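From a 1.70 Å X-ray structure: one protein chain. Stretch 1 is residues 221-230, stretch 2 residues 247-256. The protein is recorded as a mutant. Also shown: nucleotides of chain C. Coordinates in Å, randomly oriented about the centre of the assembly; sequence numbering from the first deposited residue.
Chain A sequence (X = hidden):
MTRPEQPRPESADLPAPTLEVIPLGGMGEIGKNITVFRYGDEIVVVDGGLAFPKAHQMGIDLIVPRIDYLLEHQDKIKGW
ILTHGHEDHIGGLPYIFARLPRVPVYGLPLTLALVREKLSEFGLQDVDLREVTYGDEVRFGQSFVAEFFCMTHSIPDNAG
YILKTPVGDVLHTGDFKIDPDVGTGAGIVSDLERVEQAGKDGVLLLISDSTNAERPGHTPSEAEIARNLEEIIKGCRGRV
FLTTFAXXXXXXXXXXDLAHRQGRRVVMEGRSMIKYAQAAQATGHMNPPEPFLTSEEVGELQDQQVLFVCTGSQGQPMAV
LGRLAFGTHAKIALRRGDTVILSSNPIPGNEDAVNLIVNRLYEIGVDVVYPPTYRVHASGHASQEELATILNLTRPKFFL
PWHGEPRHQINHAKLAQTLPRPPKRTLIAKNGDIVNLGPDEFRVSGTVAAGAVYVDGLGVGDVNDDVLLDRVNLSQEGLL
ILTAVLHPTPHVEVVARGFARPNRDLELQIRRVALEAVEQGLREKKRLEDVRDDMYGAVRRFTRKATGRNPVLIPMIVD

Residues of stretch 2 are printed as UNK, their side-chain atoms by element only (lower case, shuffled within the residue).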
ATOM      1  N   SER A 221     -10.858  14.216 -20.133  1.00 18.38           N
ATOM      2  CA  SER A 221     -10.011  15.198 -20.810  1.00 17.77           C
ATOM      3  C   SER A 221      -9.346  16.185 -19.852  1.00 20.17           C
ATOM      4  O   SER A 221      -9.970  16.598 -18.855  1.00 19.28           O
ATOM      5  CB  SER A 221     -10.856  15.981 -21.812  1.00 22.12           C
ATOM      6  OG  SER A 221     -10.113  17.007 -22.417  1.00 23.16           O
ATOM      7  N   GLU A 222      -8.123  16.617 -20.170  1.00 15.62           N
ATOM      8  CA  GLU A 222      -7.502  17.681 -19.381  1.00 20.79           C
ATOM      9  C   GLU A 222      -8.313  18.980 -19.435  1.00 18.79           C
ATOM     10  O   GLU A 222      -8.258  19.788 -18.501  1.00 21.55           O
ATOM     11  CB  GLU A 222      -6.070  17.945 -19.810  1.00 18.88           C
ATOM     12  CG  GLU A 222      -5.097  16.854 -19.391  1.00 15.33           C
ATOM     13  CD  GLU A 222      -4.912  16.733 -17.879  1.00 19.20           C
ATOM     14  OE1 GLU A 222      -4.989  17.761 -17.169  1.00 22.18           O
ATOM     15  OE2 GLU A 222      -4.669  15.603 -17.404  1.00 21.28           O
ATOM     16  N   ALA A 223      -9.107  19.173 -20.486  1.00 17.34           N
ATOM     17  CA  ALA A 223      -9.887  20.401 -20.543  1.00 21.51           C
ATOM     18  C   ALA A 223     -10.984  20.379 -19.470  1.00 20.09           C
ATOM     19  O   ALA A 223     -11.291  21.407 -18.877  1.00 22.35           O
ATOM     20  CB  ALA A 223     -10.476  20.619 -21.947  1.00 26.11           C
ATOM     21  N   GLU A 224     -11.545  19.202 -19.204  1.00 19.98           N
ATOM     22  CA  GLU A 224     -12.557  19.073 -18.164  1.00 24.55           C
ATOM     23  C   GLU A 224     -11.940  19.262 -16.783  1.00 21.14           C
ATOM     24  O   GLU A 224     -12.508  19.936 -15.929  1.00 20.23           O
ATOM     25  CB  GLU A 224     -13.250  17.709 -18.226  1.00 26.91           C
ATOM     26  CG  GLU A 224     -14.403  17.623 -17.237  1.00 39.26           C
ATOM     27  CD  GLU A 224     -14.751  16.208 -16.832  1.00 52.51           C
ATOM     28  OE1 GLU A 224     -14.503  15.276 -17.624  1.00 55.23           O
ATOM     29  OE2 GLU A 224     -15.283  16.037 -15.716  1.00 58.62           O
ATOM     30  N   ILE A 225     -10.778  18.651 -16.561  1.00 19.11           N
ATOM     31  CA  ILE A 225     -10.083  18.828 -15.282  1.00 17.75           C
ATOM     32  C   ILE A 225      -9.756  20.313 -15.059  1.00 18.64           C
ATOM     33  O   ILE A 225      -9.908  20.810 -13.957  1.00 19.58           O
ATOM     34  CB  ILE A 225      -8.776  17.998 -15.215  1.00 22.07           C
ATOM     35  CG1 ILE A 225      -9.057  16.515 -15.488  1.00 24.15           C
ATOM     36  CG2 ILE A 225      -8.061  18.212 -13.862  1.00 18.92           C
ATOM     37  CD1 ILE A 225     -10.172  15.896 -14.638  1.00 21.91           C
ATOM     38  N   ALA A 226      -9.314  21.019 -16.099  1.00 19.07           N
ATOM     39  CA  ALA A 226      -9.018  22.454 -15.969  1.00 20.52           C
ATOM     40  C   ALA A 226     -10.267  23.253 -15.589  1.00 21.57           C
ATOM     41  O   ALA A 226     -10.210  24.144 -14.726  1.00 20.83           O
ATOM     42  CB  ALA A 226      -8.408  22.995 -17.277  1.00 19.58           C
ATOM     43  N   ARG A 227     -11.392  22.937 -16.230  1.00 21.47           N
ATOM     44  CA  ARG A 227     -12.663  23.584 -15.887  1.00 24.57           C
ATOM     45  C   ARG A 227     -13.029  23.329 -14.424  1.00 19.65           C
ATOM     46  O   ARG A 227     -13.455  24.239 -13.690  1.00 21.63           O
ATOM     47  CB  ARG A 227     -13.791  23.089 -16.799  1.00 30.60           C
ATOM     48  CG  ARG A 227     -13.767  23.686 -18.200  1.00 38.57           C
ATOM     49  CD  ARG A 227     -15.082  23.415 -18.922  1.00 47.06           C
ATOM     50  NE  ARG A 227     -15.285  21.988 -19.158  1.00 47.00           N
ATOM     51  CZ  ARG A 227     -14.799  21.341 -20.210  1.00 47.53           C
ATOM     52  NH1 ARG A 227     -14.087  22.000 -21.120  1.00 50.99           N
ATOM     53  NH2 ARG A 227     -15.018  20.041 -20.351  1.00 44.52           N
ATOM     54  N   ASN A 228     -12.860  22.085 -13.999  1.00 18.73           N
ATOM     55  CA  ASN A 228     -13.170  21.719 -12.622  1.00 19.68           C
ATOM     56  C   ASN A 228     -12.277  22.447 -11.610  1.00 19.58           C
ATOM     57  O   ASN A 228     -12.759  22.919 -10.559  1.00 19.83           O
ATOM     58  CB  ASN A 228     -13.050  20.204 -12.442  1.00 17.65           C
ATOM     59  CG  ASN A 228     -14.126  19.445 -13.193  1.00 19.93           C
ATOM     60  OD1 ASN A 228     -15.055  20.044 -13.729  1.00 22.71           O
ATOM     61  ND2 ASN A 228     -14.027  18.111 -13.204  1.00 21.48           N
ATOM     62  N   LEU A 229     -10.983  22.523 -11.926  1.00 18.06           N
ATOM     63  CA  LEU A 229     -10.034  23.224 -11.066  1.00 16.27           C
ATOM     64  C   LEU A 229     -10.382  24.701 -10.989  1.00 19.39           C
ATOM     65  O   LEU A 229     -10.328  25.281  -9.914  1.00 19.62           O
ATOM     66  CB  LEU A 229      -8.589  23.026 -11.542  1.00 18.76           C
ATOM     67  CG  LEU A 229      -8.015  21.641 -11.204  1.00 17.11           C
ATOM     68  CD1 LEU A 229      -6.683  21.428 -11.949  1.00 21.04           C
ATOM     69  CD2 LEU A 229      -7.850  21.454  -9.663  1.00 18.06           C
ATOM     70  N   GLU A 230     -10.750  25.313 -12.116  1.00 18.05           N
ATOM     71  CA  GLU A 230     -11.066  26.735 -12.074  1.00 20.34           C
ATOM     72  C   GLU A 230     -12.299  26.998 -11.210  1.00 20.40           C
ATOM     73  O   GLU A 230     -12.335  27.974 -10.455  1.00 21.18           O
ATOM     74  CB  GLU A 230     -11.268  27.302 -13.490  1.00 20.33           C
ATOM     75  CG  GLU A 230     -11.481  28.827 -13.480  1.00 25.89           C
ATOM     76  CD  GLU A 230     -11.219  29.478 -14.827  1.00 25.48           C
ATOM     77  OE1 GLU A 230     -11.312  28.780 -15.853  1.00 29.37           O
ATOM     78  OE2 GLU A 230     -10.894  30.683 -14.845  1.00 28.87           O
ATOM     79  N   UNK A 247       5.972  16.972 -13.985  1.00 21.41           N
ATOM     80  CA  UNK A 247       6.040  16.831 -15.433  1.00 21.05           C
ATOM     81  C   UNK A 247       4.682  16.928 -16.135  1.00 18.77           C
ATOM     82  O   UNK A 247       4.599  16.768 -17.360  1.00 19.52           O
ATOM     83  c   UNK A 247       6.700  15.503 -15.789  1.00 20.60           C
ATOM     84  o   UNK A 247       5.862  14.404 -15.481  1.00 21.07           O
ATOM     85  N   UNK A 248       3.609  17.179 -15.377  1.00 15.65           N
ATOM     86  CA  UNK A 248       2.293  17.278 -15.998  1.00 14.05           C
ATOM     87  C   UNK A 248       2.159  18.678 -16.554  1.00 15.29           C
ATOM     88  O   UNK A 248       1.442  19.519 -16.012  1.00 19.33           O
ATOM     89  o   UNK A 248      -0.265  17.243 -17.535  1.00 17.78           O
ATOM     90  c   UNK A 248       0.161  15.916 -15.525  1.00 19.19           C
ATOM     91  c   UNK A 248       1.150  16.984 -15.017  1.00 19.38           C
ATOM     92  c   UNK A 248      -0.565  16.256 -16.845  1.00 22.95           C
ATOM     93  n   UNK A 248      -1.524  15.408 -17.201  1.00 22.01           N
ATOM     94  N   UNK A 249       2.870  18.919 -17.648  1.00 16.39           N
ATOM     95  CA  UNK A 249       2.951  20.255 -18.208  1.00 19.31           C
ATOM     96  C   UNK A 249       1.602  20.795 -18.653  1.00 19.33           C
ATOM     97  O   UNK A 249       1.333  21.972 -18.434  1.00 21.22           O
ATOM     98  c   UNK A 249       3.930  20.305 -19.405  1.00 19.09           C
ATOM     99  c   UNK A 249       4.042  21.726 -19.910  1.00 23.07           C
ATOM    100  c   UNK A 249       5.312  19.775 -18.976  1.00 20.17           C
ATOM    101  N   UNK A 250       0.758  19.971 -19.281  1.00 16.56           N
ATOM    102  CA  UNK A 250      -0.568  20.482 -19.665  1.00 20.35           C
ATOM    103  C   UNK A 250      -1.379  20.953 -18.453  1.00 22.64           C
ATOM    104  O   UNK A 250      -1.935  22.054 -18.453  1.00 20.81           O
ATOM    105  c   UNK A 250       0.386  17.853 -23.976  1.00 21.40           C
ATOM    106  c   UNK A 250       0.515  19.209 -23.715  1.00 17.94           C
ATOM    107  o   UNK A 250       0.935  17.280 -25.099  1.00 23.67           O
ATOM    108  c   UNK A 250      -0.852  17.552 -21.962  1.00 23.09           C
ATOM    109  c   UNK A 250      -0.757  18.898 -21.657  1.00 22.33           C
ATOM    110  c   UNK A 250      -0.070  19.735 -22.545  1.00 19.65           C
ATOM    111  c   UNK A 250      -0.292  17.033 -23.107  1.00 20.18           C
ATOM    112  c   UNK A 250      -1.391  19.433 -20.404  1.00 20.42           C
ATOM    113  N   UNK A 251      -1.485  20.078 -17.459  1.00 19.12           N
ATOM    114  CA  UNK A 251      -2.156  20.385 -16.187  1.00 19.90           C
ATOM    115  C   UNK A 251      -1.641  21.691 -15.573  1.00 15.65           C
ATOM    116  O   UNK A 251      -2.426  22.582 -15.205  1.00 17.07           O
ATOM    117  c   UNK A 251      -2.694  19.325 -13.849  1.00 20.39           C
ATOM    118  n   UNK A 251      -3.888  16.313 -12.623  1.00 18.82           N
ATOM    119  n   UNK A 251      -4.339  15.265 -14.655  1.00 17.42           N
ATOM    120  n   UNK A 251      -4.313  17.557 -14.546  1.00 15.42           N
ATOM    121  c   UNK A 251      -4.156  18.864 -13.918  1.00 19.28           C
ATOM    122  c   UNK A 251      -4.168  16.380 -13.939  1.00 21.08           C
ATOM    123  c   UNK A 251      -1.953  19.223 -15.214  1.00 21.90           C
ATOM    124  N   UNK A 252      -0.324  21.801 -15.453  1.00 17.03           N
ATOM    125  CA  UNK A 252       0.262  22.981 -14.836  1.00 18.99           C
ATOM    126  C   UNK A 252       0.013  24.228 -15.686  1.00 20.60           C
ATOM    127  O   UNK A 252      -0.329  25.279 -15.156  1.00 17.68           O
ATOM    128  c   UNK A 252       1.950  21.659 -13.563  1.00 23.96           C
ATOM    129  c   UNK A 252       2.361  24.070 -14.047  1.00 19.09           C
ATOM    130  c   UNK A 252       1.761  22.789 -14.584  1.00 16.47           C
ATOM    131  c   UNK A 252       3.389  21.173 -13.395  1.00 20.80           C
ATOM    132  N   UNK A 253       0.162  24.124 -17.002  1.00 20.19           N
ATOM    133  CA  UNK A 253      -0.092  25.298 -17.842  1.00 19.83           C
ATOM    134  C   UNK A 253      -1.538  25.764 -17.683  1.00 20.92           C
ATOM    135  O   UNK A 253      -1.810  26.958 -17.535  1.00 20.19           O
ATOM    136  n   UNK A 253       0.236  28.588 -20.131  1.00 23.65           N
ATOM    137  c   UNK A 253       0.184  25.010 -19.319  1.00 18.37           C
ATOM    138  o   UNK A 253       1.987  27.193 -19.927  1.00 26.01           O
ATOM    139  c   UNK A 253       0.777  27.371 -20.069  1.00 26.94           C
ATOM    140  c   UNK A 253      -0.175  26.193 -20.228  1.00 23.84           C
ATOM    141  N   UNK A 254      -2.467  24.820 -17.697  1.00 21.21           N
ATOM    142  CA  UNK A 254      -3.872  25.187 -17.526  1.00 21.09           C
ATOM    143  C   UNK A 254      -4.119  25.834 -16.160  1.00 19.79           C
ATOM    144  O   UNK A 254      -4.928  26.751 -16.045  1.00 20.19           O
ATOM    145  o   UNK A 254      -4.542  24.261 -20.115  1.00 25.30           O
ATOM    146  n   UNK A 254      -5.086  22.205 -19.377  1.00 23.08           N
ATOM    147  c   UNK A 254      -4.767  23.960 -17.732  1.00 20.42           C
ATOM    148  c   UNK A 254      -4.778  23.481 -19.181  1.00 23.40           C
ATOM    149  N   UNK A 255      -3.381  25.403 -15.142  1.00 16.69           N
ATOM    150  CA  UNK A 255      -3.480  26.033 -13.829  1.00 20.09           C
ATOM    151  C   UNK A 255      -2.901  27.460 -13.866  1.00 21.41           C
ATOM    152  O   UNK A 255      -3.451  28.376 -13.254  1.00 19.23           O
ATOM    153  c   UNK A 255      -2.700  22.779 -11.926  1.00 19.99           C
ATOM    154  c   UNK A 255      -3.545  23.867 -12.562  1.00 22.17           C
ATOM    155  c   UNK A 255      -2.562  25.980 -11.455  1.00 17.44           C
ATOM    156  c   UNK A 255      -2.770  25.179 -12.755  1.00 18.03           C
ATOM    157  N   UNK A 256      -1.802  27.651 -14.588  1.00 20.55           N
ATOM    158  CA  UNK A 256      -1.237  28.997 -14.724  1.00 27.32           C
ATOM    159  C   UNK A 256      -2.260  29.940 -15.342  1.00 26.79           C
ATOM    160  O   UNK A 256      -2.448  31.069 -14.883  1.00 26.46           O
ATOM    161  c   UNK A 256       0.036  28.988 -15.571  1.00 19.97           C
ATOM    162  c   UNK A 256       1.458  28.300 -13.598  1.00 20.04           C
ATOM    163  c   UNK A 256       1.152  28.073 -15.071  1.00 24.39           C
ATOM    164  c   UNK A 256       2.418  28.263 -15.940  1.00 27.27           C
TER
ATOM    165  P     U C   4       7.852  11.614 -14.306  1.00 32.63           P
ATOM    166  OP1   U C   4       7.307  12.888 -14.823  1.00 51.59           O
ATOM    167  OP2   U C   4       8.438  10.628 -15.242  1.00 40.02           O
ATOM    168  O5'   U C   4       8.922  12.011 -13.196  1.00 60.35           O
ATOM    169  C5'   U C   4       9.392  11.058 -12.233  1.00 58.56           C
ATOM    170  C4'   U C   4       8.686  11.252 -10.913  1.00 45.63           C
ATOM    171  O4'   U C   4       8.840  10.041 -10.122  1.00 55.98           O
ATOM    172  C3'   U C   4       9.210  12.388 -10.036  1.00 57.15           C
ATOM    173  O3'   U C   4       8.550  13.622 -10.318  1.00 73.05           O
ATOM    174  C2'   U C   4       9.020  11.825  -8.632  1.00 55.73           C
ATOM    175  O2'   U C   4       7.686  11.852  -8.171  1.00 59.19           O
ATOM    176  C1'   U C   4       9.390  10.364  -8.861  1.00 58.03           C
ATOM    177  N1    U C   4      10.840  10.134  -8.921  1.00 51.35           N
ATOM    178  C2    U C   4      11.451   9.604  -7.803  1.00 56.80           C
ATOM    179  O2    U C   4      10.844   9.324  -6.785  1.00 58.71           O
ATOM    180  N3    U C   4      12.805   9.413  -7.924  1.00 61.06           N
ATOM    181  C4    U C   4      13.594   9.691  -9.019  1.00 58.03           C
ATOM    182  O4    U C   4      14.803   9.462  -8.971  1.00 63.48           O
ATOM    183  C5    U C   4      12.886  10.238 -10.136  1.00 50.20           C
ATOM    184  C6    U C   4      11.565  10.435 -10.051  1.00 52.94           C
HETATM  185  O   HOH W   1      -5.865  20.347 -17.217  1.00 19.42           O

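Position 247 has two side-chain atoms, one carbon then one oxygen. They lie beyond the reach of stretch 1. This is Ser-247.

Position 248 has three carbons, the third carrying one oxygen and one nitrogen. The oxygen accepts from the backbone N of position 251 at 3.1 Å, a capping bond at the start of the helix. The nitrogen lies 3.2 Å from Glu-222 OE2. A flat end with both an acceptor and a nitrogen, on a chain of this length, makes this Gln-248.

Position 249 has three carbons, forked at the first, and touches nothing on stretch 1. It is Val-249.

Position 250 has one carbon, then a six-carbon ring bearing an oxygen. Its CB points toward stretch 1, but the end of the side chain leads away. The ring and its oxygen identify Tyr-250.

Position 251 has three carbons, a nitrogen, then a carbon carrying two more nitrogens. Its CB points sideways, yet its end comes close to stretch 1. The chain nitrogen donates to Glu-222 OE1 at 2.7 Å, and one of the two end nitrogens donates to Glu-222 OE2 at 2.8 Å. Both bonds are nearly straight and belong to a salt bridge. Ile-225 CG2 covers one face of the group, 3.9 Å from the chain nitrogen. This guanidinium is Arg-251, and the two donors are NE and NH2.

Position 252 has four carbons, forked at the first, one arm two carbons long. It is out of reach of stretch 1. It is Ile-252.

Position 253, also out of reach, has three carbons, the third carrying one oxygen and one nitrogen. It is Gln-253.

Position 254 has two carbons, the second carrying one oxygen and one nitrogen. Its CB packs 3.8 Å from Ala-226 CB. Water 1 accepts from the nitrogen at 3.0 Å and donates to Glu-222 O at 2.8 Å and to Glu-222 OE1 at 2.7 Å. The short amide gives Asn-254, and the nitrogen is ND2.

Position 255 has four carbons, forked at the first, with one longer arm. A carbon of that arm meets Leu-229 CD1 at 4.0 Å. It is Ile-255, and the atom is CG1.

Position 256 has four carbons, forked at the second, far from stretch 1. It is Leu-256.

The two helices run in broadly similar directions, 37° apart, with axes 9.9 Å apart at closest approach. Glu-222 pairs with Arg-251 and, through the water, with Asn-254. Ala-226 CA lies 6.0 Å from Asn-254 CA. Leu-229 adds an apolar contact with Ile-255.

Stretch 2 (247-256) SQVYRIQNIL
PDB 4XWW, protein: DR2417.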